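Local coordinates for protein MGS-M5 (Unidentified, PDB 4Q3N) that probably interconverts pyruvate and L-lactate with NAD as cofactor, as an L-lactate dehydrogenase built on a Rossmann fold, at residues Lys101-Val104 against Lys105-Ser109; Ser134-His138 against Ser139-Gly143; Ile161-Asp164 against Ser165-His169; Ser225-Ala229 against Thr230-Ile234; Val276-Asp280 against Gly281-Ile285. All blocks are in the same frame, centred on the assembly; numbering follows the deposited sequence.

Contact 1: Lys101-Val104 against Lys105-Ser109; sequences KTVV and KNIMS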
# COMPACT_ATOMS: atom_id res chain seq x y z
N LYS A 101 -31.15 -18.22 7.79
CA LYS A 101 -31.14 -19.45 8.55
C LYS A 101 -30.54 -20.56 7.72
O LYS A 101 -29.67 -21.26 8.16
CB LYS A 101 -32.56 -19.83 8.98
CG LYS A 101 -32.64 -21.17 9.66
CD LYS A 101 -34.06 -21.46 10.17
CE LYS A 101 -34.13 -22.82 10.82
NZ LYS A 101 -35.52 -23.03 11.36
N THR A 102 -31.04 -20.75 6.51
CA THR A 102 -30.51 -21.81 5.64
C THR A 102 -29.03 -21.63 5.33
O THR A 102 -28.29 -22.58 5.37
CB THR A 102 -31.31 -21.85 4.35
OG1 THR A 102 -32.65 -22.21 4.70
CG2 THR A 102 -30.75 -22.89 3.37
N VAL A 103 -28.60 -20.42 5.00
CA VAL A 103 -27.18 -20.17 4.75
C VAL A 103 -26.35 -20.54 5.97
O VAL A 103 -25.34 -21.23 5.88
CB VAL A 103 -26.93 -18.70 4.40
CG1 VAL A 103 -25.40 -18.39 4.45
CG2 VAL A 103 -27.50 -18.42 3.02
N VAL A 104 -26.78 -20.09 7.13
CA VAL A 104 -26.02 -20.29 8.32
C VAL A 104 -25.93 -21.77 8.71
O VAL A 104 -24.85 -22.25 9.05
CB VAL A 104 -26.60 -19.41 9.42
CG1 VAL A 104 -26.14 -19.88 10.79
CG2 VAL A 104 -26.19 -17.96 9.12
N LYS A 105 -27.04 -22.51 8.57
CA LYS A 105 -27.00 -23.95 8.83
C LYS A 105 -26.02 -24.65 7.89
O LYS A 105 -25.27 -25.53 8.30
CB LYS A 105 -28.39 -24.59 8.65
CG LYS A 105 -29.44 -24.12 9.66
CD LYS A 105 -28.92 -23.95 11.11
CE LYS A 105 -30.06 -24.08 12.12
NZ LYS A 105 -29.72 -23.64 13.49
N ASN A 106 -26.05 -24.28 6.61
CA ASN A 106 -25.12 -24.85 5.64
C ASN A 106 -23.66 -24.49 5.99
O ASN A 106 -22.74 -25.34 5.85
CB ASN A 106 -25.47 -24.37 4.22
CG ASN A 106 -26.72 -25.10 3.67
OD1 ASN A 106 -26.90 -26.24 3.98
ND2 ASN A 106 -27.55 -24.43 2.90
N ILE A 107 -23.43 -23.25 6.43
CA ILE A 107 -22.07 -22.86 6.84
C ILE A 107 -21.62 -23.71 8.03
O ILE A 107 -20.51 -24.25 8.04
CB ILE A 107 -21.98 -21.37 7.23
CG1 ILE A 107 -22.22 -20.45 6.03
CG2 ILE A 107 -20.57 -21.05 7.88
CD1 ILE A 107 -22.47 -19.02 6.46
N MET A 108 -22.50 -23.85 9.04
CA MET A 108 -22.10 -24.56 10.25
C MET A 108 -21.88 -26.04 9.98
O MET A 108 -21.03 -26.63 10.64
CB MET A 108 -23.12 -24.37 11.38
CG MET A 108 -23.35 -22.89 11.75
SD MET A 108 -21.81 -21.94 12.06
CE MET A 108 -21.25 -22.83 13.51
N SER A 109 -22.61 -26.63 9.03
CA SER A 109 -22.46 -28.04 8.65
C SER A 109 -21.04 -28.34 8.18
O SER A 109 -20.58 -29.48 8.25
CB SER A 109 -23.45 -28.43 7.52
OG SER A 109 -23.08 -27.86 6.26
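Lys101 O accepts the backbone N of Lys105 at 2.9 Å, one of the i to i+4 bonds in the last turns of helix 89-109, which links strands 74-77 and 115-118 in a beta-alpha-beta unit of the Rossmann domain. CG of Lys105 rests against the same carbonyl, and the chain, bent at chi2, carries NZ to a salt bridge with Glu133. Thr102 O takes Asn106 N at 3.1 Å. Beyond it the two side chains run side by side, Thr102 CG2 lying 3.6 Å from Asn106 ND2, while Thr102 OG1 turns back to Glu98 O. With an alanine here instead of Asn106, the amide beside Thr102 would be gone, and the threonine methyl and carbonyl would probably lose their cover on that flank. Val103 looks inward. Its CG1, anti to the backbone N (chi1 167°), meets Ile107 CD1 at 3.6 Å, and both side chains pack on Ile77 of strand 74-77. Val104 is turned to helix 123-134, where it touches Ala130 and Ser134. Its carbonyl receives the N of Met108 at 2.8 Å, and its CG1 stands 4.2 Å from Met108 CG.

Contact 2: Ser134-His138 against Ser139-Gly143; sequences SGLHH and SRVIG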
# COMPACT_ATOMS: atom_id res chain seq x y z
N SER A 134 -26.74 -19.82 14.32
CA SER A 134 -25.39 -20.33 14.19
C SER A 134 -24.96 -21.13 15.41
O SER A 134 -24.13 -22.04 15.27
CB SER A 134 -24.38 -19.19 13.96
OG SER A 134 -24.17 -18.47 15.16
N GLY A 135 -25.48 -20.81 16.59
CA GLY A 135 -25.03 -21.50 17.79
C GLY A 135 -23.71 -20.91 18.30
O GLY A 135 -23.15 -21.37 19.29
N LEU A 136 -23.20 -19.90 17.61
CA LEU A 136 -21.89 -19.32 17.96
C LEU A 136 -22.03 -18.27 19.03
O LEU A 136 -23.11 -17.74 19.24
CB LEU A 136 -21.22 -18.67 16.73
CG LEU A 136 -20.86 -19.59 15.56
CD1 LEU A 136 -20.41 -18.78 14.33
CD2 LEU A 136 -19.75 -20.54 16.05
N HIS A 137 -20.93 -17.93 19.68
CA HIS A 137 -20.97 -16.86 20.66
C HIS A 137 -21.22 -15.51 19.97
O HIS A 137 -20.77 -15.26 18.86
CB HIS A 137 -19.67 -16.83 21.47
CG HIS A 137 -19.70 -15.88 22.61
ND1 HIS A 137 -19.17 -14.60 22.53
CD2 HIS A 137 -20.19 -16.01 23.87
CE1 HIS A 137 -19.32 -14.00 23.69
NE2 HIS A 137 -19.95 -14.83 24.52
N HIS A 138 -21.92 -14.60 20.62
CA HIS A 138 -22.29 -13.38 19.91
C HIS A 138 -21.05 -12.54 19.58
O HIS A 138 -21.13 -11.70 18.70
CB HIS A 138 -23.30 -12.56 20.71
CG HIS A 138 -22.91 -12.34 22.13
ND1 HIS A 138 -22.18 -11.23 22.54
CD2 HIS A 138 -23.13 -13.08 23.24
CE1 HIS A 138 -21.98 -11.31 23.85
NE2 HIS A 138 -22.54 -12.42 24.29
N SER A 139 -19.91 -12.76 20.25
CA SER A 139 -18.73 -11.94 19.87
C SER A 139 -18.16 -12.34 18.48
O SER A 139 -17.26 -11.68 17.95
CB SER A 139 -17.61 -12.06 20.92
OG SER A 139 -17.21 -13.42 21.05
N ARG A 140 -18.62 -13.48 17.97
CA ARG A 140 -18.16 -14.05 16.68
C ARG A 140 -19.17 -13.86 15.57
O ARG A 140 -19.02 -14.39 14.47
CB ARG A 140 -17.92 -15.55 16.82
CG ARG A 140 -17.16 -15.92 18.10
CD ARG A 140 -15.64 -15.84 17.89
NE ARG A 140 -15.14 -16.85 16.95
CZ ARG A 140 -13.91 -16.85 16.44
NH1 ARG A 140 -13.04 -15.90 16.83
NH2 ARG A 140 -13.52 -17.80 15.60
N VAL A 141 -20.26 -13.17 15.88
CA VAL A 141 -21.25 -12.88 14.80
C VAL A 141 -21.59 -11.41 14.83
O VAL A 141 -22.00 -10.89 15.86
CB VAL A 141 -22.58 -13.69 14.99
CG1 VAL A 141 -23.62 -13.30 13.88
CG2 VAL A 141 -22.28 -15.18 14.96
N ILE A 142 -21.36 -10.73 13.71
CA ILE A 142 -21.62 -9.32 13.64
C ILE A 142 -22.34 -8.97 12.36
O ILE A 142 -22.38 -9.77 11.39
CB ILE A 142 -20.28 -8.49 13.72
CG1 ILE A 142 -19.32 -8.91 12.61
CG2 ILE A 142 -19.63 -8.71 15.07
CD1 ILE A 142 -18.04 -8.05 12.53
N GLY A 143 -22.86 -7.76 12.32
CA GLY A 143 -23.39 -7.23 11.06
C GLY A 143 -22.65 -5.93 10.70
O GLY A 143 -22.02 -5.33 11.55
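His137 O accepts the backbone N of Arg140 at 2.9 Å, and His138 O that of Val141 at 3.3 Å, so two successive i to i+3 bonds wind the chain through a 3-10 turn before it straightens into strand 141-143. Upstream, Gly135 takes a positive phi (81°) that releases the chain from helix 123-134; a side chain there would press on the carbonyl of Ser134. Ser134 OG, which also bonds to Trp131 O, accepts from Leu136 N at 3.0 Å in an ST turn. The whole segment is the helix-to-strand return of the Rossmann domain, leading into the last strand of its parallel sheet, an outermost one within the chain. On the outer side, His137 and Ser139 pair: Ser139 OG lies at the edge of the imidazole, 2.7 Å from ND1, in a hydrogen bond that either group could donate. His137 reaches it with CG anti to the backbone N (chi1 -173°), and the neighbouring His138 places CD2 over one face of its ring. On the inner side, Val141 CG2 is the apolar contact point, 3.8 Å from Ser134 OG and 4.1 Å from Leu136 CB, the leucine and valine side chains meeting at about a right angle. Arg140 bends at chi2 and chi3 away from the turn, and its NH1 and NH2 bond to the carbonyls of Asp280 and Asn113.

Contact 3: Ile161-Asp164 against Ser165-His169; sequences IHID and SRNVH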
# COMPACT_ATOMS: atom_id res chain seq x y z
N ILE A 161 -16.11 21.51 6.41
CA ILE A 161 -14.95 22.10 7.10
C ILE A 161 -13.63 21.88 6.38
O ILE A 161 -12.59 22.38 6.84
CB ILE A 161 -14.84 21.54 8.53
CG1 ILE A 161 -14.71 20.02 8.52
CG2 ILE A 161 -16.12 21.90 9.33
CD1 ILE A 161 -14.34 19.42 9.89
N HIS A 162 -13.68 21.18 5.25
CA HIS A 162 -12.49 20.98 4.40
C HIS A 162 -11.33 20.38 5.22
O HIS A 162 -10.19 20.88 5.17
CB HIS A 162 -12.07 22.30 3.75
CG HIS A 162 -13.21 22.97 3.04
ND1 HIS A 162 -13.66 24.23 3.39
CD2 HIS A 162 -14.03 22.53 2.06
CE1 HIS A 162 -14.69 24.55 2.61
NE2 HIS A 162 -14.93 23.53 1.80
N ILE A 163 -11.64 19.32 5.95
CA ILE A 163 -10.66 18.50 6.72
C ILE A 163 -10.77 17.05 6.19
O ILE A 163 -11.89 16.58 5.92
CB ILE A 163 -10.97 18.53 8.26
CG1 ILE A 163 -10.88 19.96 8.81
CG2 ILE A 163 -10.06 17.49 9.08
CD1 ILE A 163 -9.49 20.56 8.71
N ASP A 164 -9.65 16.37 5.99
CA ASP A 164 -9.60 14.94 5.69
C ASP A 164 -10.71 14.21 6.48
O ASP A 164 -10.77 14.31 7.70
CB ASP A 164 -8.19 14.43 6.08
CG ASP A 164 -7.91 12.99 5.61
OD1 ASP A 164 -8.87 12.20 5.39
OD2 ASP A 164 -6.68 12.64 5.50
N SER A 165 -11.61 13.50 5.77
CA SER A 165 -12.74 12.82 6.44
C SER A 165 -12.24 11.81 7.46
O SER A 165 -12.94 11.46 8.44
CB SER A 165 -13.63 12.10 5.38
OG SER A 165 -12.98 11.01 4.74
N ARG A 166 -11.02 11.35 7.26
CA ARG A 166 -10.45 10.33 8.19
C ARG A 166 -10.06 10.98 9.52
O ARG A 166 -9.78 10.29 10.49
CB ARG A 166 -9.25 9.62 7.53
CG ARG A 166 -9.73 8.78 6.30
CD ARG A 166 -8.57 8.35 5.42
NE ARG A 166 -7.69 9.46 5.06
CZ ARG A 166 -6.59 9.31 4.35
NH1 ARG A 166 -6.27 8.11 3.86
NH2 ARG A 166 -5.84 10.36 4.10
N ASN A 167 -10.09 12.31 9.59
CA ASN A 167 -9.83 13.02 10.86
C ASN A 167 -11.16 13.34 11.56
O ASN A 167 -11.16 13.95 12.62
CB ASN A 167 -9.12 14.38 10.62
CG ASN A 167 -7.62 14.31 10.73
OD1 ASN A 167 -7.02 13.46 11.43
ND2 ASN A 167 -6.99 15.21 10.04
N VAL A 168 -12.29 12.97 10.95
CA VAL A 168 -13.60 13.29 11.51
C VAL A 168 -14.08 12.11 12.31
O VAL A 168 -14.28 11.04 11.77
CB VAL A 168 -14.62 13.65 10.38
CG1 VAL A 168 -16.04 13.87 10.99
CG2 VAL A 168 -14.14 14.93 9.63
N HIS A 169 -14.25 12.28 13.62
CA HIS A 169 -14.52 11.12 14.47
C HIS A 169 -15.89 11.26 15.09
O HIS A 169 -16.03 11.86 16.15
CB HIS A 169 -13.50 10.98 15.56
CG HIS A 169 -12.10 11.02 15.05
ND1 HIS A 169 -11.64 10.13 14.09
CD2 HIS A 169 -11.06 11.84 15.34
CE1 HIS A 169 -10.37 10.39 13.84
NE2 HIS A 169 -10.00 11.43 14.56
O HOH W 1 -10.44 11.30 3.49
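Asp164 and Arg166 form a side-on salt bridge in the 3-10 turn that joins helix 147-161 to strand 168-173. NE of the arginine donates to Asp164 OD1 at 3.0 Å and Arg166 NH2 to Asp164 OD2 at 2.8 Å, each using the syn lone pair of its oxygen; the carboxylate and guanidinium planes are 31° apart. OD1 is gripped again by the backbone N of Arg166, at 3.0 Å and from above the carboxylate plane. Water 1 donates to OD1 as well, at 2.6 Å, and joins it to Ser165 OG. The carboxylate comes within range of all these donors because its CG stands anti to the backbone N (chi1 -170°). OD2 has a further mate in Arg251 of the second subunit, so one aspartate serves two arginines across the subunit boundary. A leucine in place of Asp164 is likely to leave the guanidinium groups of Arg166 and of that Arg251 close together without their shared counter-charge, and the amide of Arg166 without its acceptor. Further out, the turn is set by Asn167 N bonding to Asp164 O at 2.8 Å. Behind the turn, Ile163 CG2 touches Asn167 CB at 3.6 Å, and Ile161 CD1 meets Val168 CG2 more loosely at 4.5 Å.

Contact 4: Ser225-Ala229 against Thr230-Ile234; sequences SRKKA and TYYGI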
# COMPACT_ATOMS: atom_id res chain seq x y z
N SER A 225 -31.96 5.76 -6.46
CA SER A 225 -32.81 6.40 -7.46
C SER A 225 -31.99 6.83 -8.70
O SER A 225 -32.56 7.14 -9.74
CB SER A 225 -33.53 7.63 -6.89
OG SER A 225 -32.59 8.67 -6.63
N ARG A 226 -30.67 6.91 -8.57
CA ARG A 226 -29.81 7.40 -9.66
C ARG A 226 -29.06 6.30 -10.43
O ARG A 226 -28.79 6.42 -11.63
CB ARG A 226 -28.77 8.37 -9.09
CG ARG A 226 -29.32 9.72 -8.80
CD ARG A 226 -28.36 10.41 -7.82
NE ARG A 226 -28.99 11.64 -7.32
CZ ARG A 226 -28.89 12.81 -7.89
NH1 ARG A 226 -28.21 12.94 -9.02
NH2 ARG A 226 -29.49 13.86 -7.33
N LYS A 227 -28.66 5.26 -9.70
CA LYS A 227 -27.93 4.15 -10.31
C LYS A 227 -28.45 2.76 -9.91
O LYS A 227 -27.68 1.81 -9.92
CB LYS A 227 -26.43 4.27 -9.97
CG LYS A 227 -26.15 4.30 -8.49
CD LYS A 227 -24.59 4.09 -8.21
CE LYS A 227 -24.21 2.61 -8.31
NZ LYS A 227 -22.81 2.31 -7.86
N LYS A 228 -29.73 2.65 -9.52
CA LYS A 228 -30.45 1.37 -9.25
C LYS A 228 -30.15 0.70 -7.92
O LYS A 228 -31.01 0.09 -7.32
CB LYS A 228 -30.21 0.34 -10.37
CG LYS A 228 -30.79 0.77 -11.71
CD LYS A 228 -30.48 -0.26 -12.81
CE LYS A 228 -30.93 0.23 -14.17
NZ LYS A 228 -30.80 -0.85 -15.22
N ALA A 229 -28.92 0.83 -7.42
CA ALA A 229 -28.55 0.13 -6.21
C ALA A 229 -27.32 0.82 -5.62
O ALA A 229 -26.59 1.48 -6.35
CB ALA A 229 -28.24 -1.36 -6.52
N THR A 230 -27.11 0.70 -4.32
CA THR A 230 -25.86 1.20 -3.74
C THR A 230 -24.96 0.01 -3.39
O THR A 230 -25.46 -1.01 -2.90
CB THR A 230 -26.17 2.10 -2.51
OG1 THR A 230 -24.96 2.42 -1.81
CG2 THR A 230 -27.13 1.44 -1.57
N TYR A 231 -23.66 0.10 -3.66
CA TYR A 231 -22.77 -1.02 -3.36
C TYR A 231 -21.29 -0.67 -3.22
O TYR A 231 -20.58 -1.40 -2.55
CB TYR A 231 -22.90 -2.15 -4.41
CG TYR A 231 -23.06 -1.70 -5.87
CD1 TYR A 231 -21.95 -1.48 -6.68
CD2 TYR A 231 -24.36 -1.55 -6.44
CE1 TYR A 231 -22.12 -1.11 -8.05
CE2 TYR A 231 -24.52 -1.11 -7.74
CZ TYR A 231 -23.40 -0.92 -8.53
OH TYR A 231 -23.60 -0.53 -9.83
N TYR A 232 -20.82 0.42 -3.82
CA TYR A 232 -19.39 0.73 -3.63
C TYR A 232 -19.09 1.12 -2.18
O TYR A 232 -18.09 0.68 -1.55
CB TYR A 232 -18.96 1.84 -4.61
CG TYR A 232 -18.97 1.37 -6.07
CD1 TYR A 232 -18.41 0.15 -6.42
CD2 TYR A 232 -19.55 2.15 -7.07
CE1 TYR A 232 -18.42 -0.30 -7.74
CE2 TYR A 232 -19.57 1.72 -8.39
CZ TYR A 232 -19.01 0.49 -8.71
OH TYR A 232 -19.06 0.04 -10.01
N GLY A 233 -19.97 1.92 -1.60
CA GLY A 233 -19.80 2.31 -0.20
C GLY A 233 -19.74 1.13 0.76
O GLY A 233 -18.77 0.97 1.51
N ILE A 234 -20.74 0.25 0.74
CA ILE A 234 -20.75 -0.88 1.68
C ILE A 234 -19.55 -1.80 1.39
O ILE A 234 -18.96 -2.38 2.30
CB ILE A 234 -22.09 -1.65 1.60
CG1 ILE A 234 -22.16 -2.75 2.68
CG2 ILE A 234 -22.30 -2.23 0.20
CD1 ILE A 234 -22.07 -2.23 4.13
O HOH W 2 -25.97 -0.01 -10.94
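Lys227 sets its ammonium group over one face of the Tyr231 ring, NZ lying 3.7 Å from the ring centroid and 27° off the normal, in a cation-pi contact. This is the tight part of the link between helix 206-227 and helix 232-246, in which Tyr231 holds the N-cap position. CE of the lysine follows along the ring, and NZ also approaches Tyr232 CE2 at 3.3 Å, obliquely to that second ring. Tyr231 reaches back to the lysine with CG between its backbone N and carbonyl carbon (chi1 39°). The other side is looser. Ala229 CB stands 3.9 Å from Tyr231 CD2, and Ala229 O, 3.6 Å from Tyr231 CE2, is buried without a polar partner in the model. At the hydroxyl end of the Tyr231 ring, water 2 links the two segments, donating to Lys227 O at 2.7 Å and bonding to Tyr231 OH at the same distance. The CB of Thr230 is directed away from 225-229; its side chain, whose strongest polar partner is Asp47 of the third subunit, lies about 4 Å (nearest atoms) from an acetate probably from the crystallisation liquor; in related lactate dehydrogenases the equivalent threonine lies beside the substrate. Lys227 NZ also bridges to Glu44 and Asp47 of the third subunit. Two carboxylates and an aromatic face around one buried amine would probably keep it charged and tie this link to the neighbouring subunit.

Contact 5: Val276-Asp280 against Gly281-Ile285; sequences VLNKD and GVHHI. With ACT (acetate ion), chain E.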
# COMPACT_ATOMS: atom_id res chain seq x y z
N VAL A 276 -14.96 -2.79 19.54
CA VAL A 276 -13.56 -3.08 19.33
C VAL A 276 -13.43 -4.42 18.60
O VAL A 276 -13.83 -5.47 19.15
CB VAL A 276 -12.79 -3.14 20.69
CG1 VAL A 276 -11.29 -3.42 20.42
CG2 VAL A 276 -12.95 -1.84 21.45
N LEU A 277 -12.84 -4.39 17.41
CA LEU A 277 -12.63 -5.60 16.59
C LEU A 277 -11.16 -6.05 16.57
O LEU A 277 -10.26 -5.23 16.36
CB LEU A 277 -13.06 -5.35 15.16
CG LEU A 277 -14.58 -5.26 14.96
CD1 LEU A 277 -14.90 -4.74 13.55
CD2 LEU A 277 -15.14 -6.68 15.11
N ASN A 278 -10.93 -7.34 16.72
CA ASN A 278 -9.58 -7.87 16.58
C ASN A 278 -9.73 -9.28 15.98
O ASN A 278 -10.81 -9.64 15.51
CB ASN A 278 -8.83 -7.83 17.94
CG ASN A 278 -9.44 -8.76 18.98
OD1 ASN A 278 -10.02 -9.77 18.63
ND2 ASN A 278 -9.29 -8.41 20.28
N LYS A 279 -8.69 -10.10 16.01
CA LYS A 279 -8.69 -11.37 15.27
C LYS A 279 -9.71 -12.35 15.83
O LYS A 279 -10.09 -13.32 15.17
CB LYS A 279 -7.31 -12.04 15.34
CG LYS A 279 -6.94 -12.56 16.72
CD LYS A 279 -5.52 -13.16 16.68
CE LYS A 279 -5.02 -13.44 18.08
NZ LYS A 279 -5.83 -14.54 18.72
N ASP A 280 -10.13 -12.09 17.05
CA ASP A 280 -11.07 -13.02 17.74
C ASP A 280 -12.52 -12.56 17.58
O ASP A 280 -13.42 -13.24 18.08
CB ASP A 280 -10.76 -13.10 19.23
CG ASP A 280 -9.37 -13.65 19.50
OD1 ASP A 280 -9.02 -14.67 18.88
OD2 ASP A 280 -8.63 -13.02 20.31
N GLY A 281 -12.73 -11.43 16.91
CA GLY A 281 -14.08 -10.88 16.73
C GLY A 281 -14.29 -9.63 17.60
O GLY A 281 -13.43 -8.77 17.65
N VAL A 282 -15.41 -9.55 18.33
CA VAL A 282 -15.72 -8.36 19.11
C VAL A 282 -15.08 -8.46 20.51
O VAL A 282 -15.48 -9.28 21.32
CB VAL A 282 -17.26 -8.16 19.27
CG1 VAL A 282 -17.53 -6.90 20.10
CG2 VAL A 282 -17.87 -8.01 17.89
N HIS A 283 -14.09 -7.62 20.80
CA HIS A 283 -13.46 -7.65 22.11
C HIS A 283 -14.41 -7.12 23.19
O HIS A 283 -14.64 -7.74 24.22
CB HIS A 283 -12.12 -6.86 22.12
CG HIS A 283 -11.46 -6.87 23.47
ND1 HIS A 283 -11.74 -5.93 24.43
CD2 HIS A 283 -10.60 -7.74 24.03
CE1 HIS A 283 -11.08 -6.23 25.54
NE2 HIS A 283 -10.37 -7.32 25.32
N HIS A 284 -15.01 -5.96 22.93
CA HIS A 284 -16.10 -5.45 23.76
C HIS A 284 -16.80 -4.34 22.99
O HIS A 284 -16.25 -3.80 22.03
CB HIS A 284 -15.62 -4.92 25.15
CG HIS A 284 -14.74 -3.68 25.08
ND1 HIS A 284 -13.39 -3.73 24.83
CD2 HIS A 284 -15.03 -2.37 25.29
CE1 HIS A 284 -12.87 -2.52 24.90
NE2 HIS A 284 -13.84 -1.67 25.17
N ILE A 285 -17.98 -3.97 23.45
CA ILE A 285 -18.70 -2.83 22.88
C ILE A 285 -18.27 -1.59 23.63
O ILE A 285 -18.18 -1.60 24.85
CB ILE A 285 -20.21 -3.01 23.04
CG1 ILE A 285 -20.63 -4.25 22.24
CG2 ILE A 285 -20.98 -1.69 22.60
CD1 ILE A 285 -22.14 -4.57 22.47
C ACT E . -13.50 2.05 25.68
O ACT E . -13.87 3.05 26.36
OXT ACT E . -14.09 0.96 25.92
CH3 ACT E . -12.39 2.09 24.67
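Asn278 and Gly281 close a beta hairpin with a reciprocal pair of backbone bonds, Asn278 N to Gly281 O and Gly281 N to Asn278 O, around a type I turn that joins strands 270-278 and 281-285. Further along, His283 N donates to Val276 O at 2.7 Å and Val276 N to His284 O at 3.0 Å. The positive phi at Gly281 (107°) would force a side chain against the Asp280 carbonyl. Among side-chain bonds, Asn278 OD1 accepts the N of Asp280 at 2.8 Å in an Asx turn, while its ND2 turns to Asn250. Lys279 NZ reaches Asp280 OD1 in a salt bridge. His283 ND1 and His284 ND1 share a bond of 2.8 Å whose donor is not fixed by the geometry. The apolar contacts divide between the two faces of the hairpin. Leu277 CD2 meets Val282 CG2 at 4.1 Å on the face that packs on Ile142. On the other, Val276 CG2 sits over the His284 ring, 3.9 Å from its centroid and 26° off the normal, a CH-pi contact. At the ring edge, His284 NE2 donates to the acetate OXT at 2.7 Å. Held at both nitrogens and covered on one face, the imidazole has little freedom to turn, and in this crystal the acetate, probably from the crystallisation liquor and also bonded to Lys192 of the second subunit, would probably favour positive charge on the ring.

Contacts 1, 2 and 5 are connected: contacts 1 and 2 have centres about 13 Å apart and touch where Met108 CE packs 3.7 Å from Leu136 CD2, and contacts 2 and 5, about 11 Å apart between centres, meet where Ser139 O probably accepts Val282 N at 2.8 Å, joining the nucleotide-binding domain to the C-terminal hairpin. Contact 3 lies about 41 Å from contact 1 between centres. The side chain of Ile161 in contact 3 is about 8 Å (nearest atoms) from the bound sodium ion and touches Met201 and Ile204 of its site. Contact 3 shares the third subunit with contact 4 and the second with contact 5. Val103 and Tyr231 lie near a probable Rossmann-type GxGxxG turn.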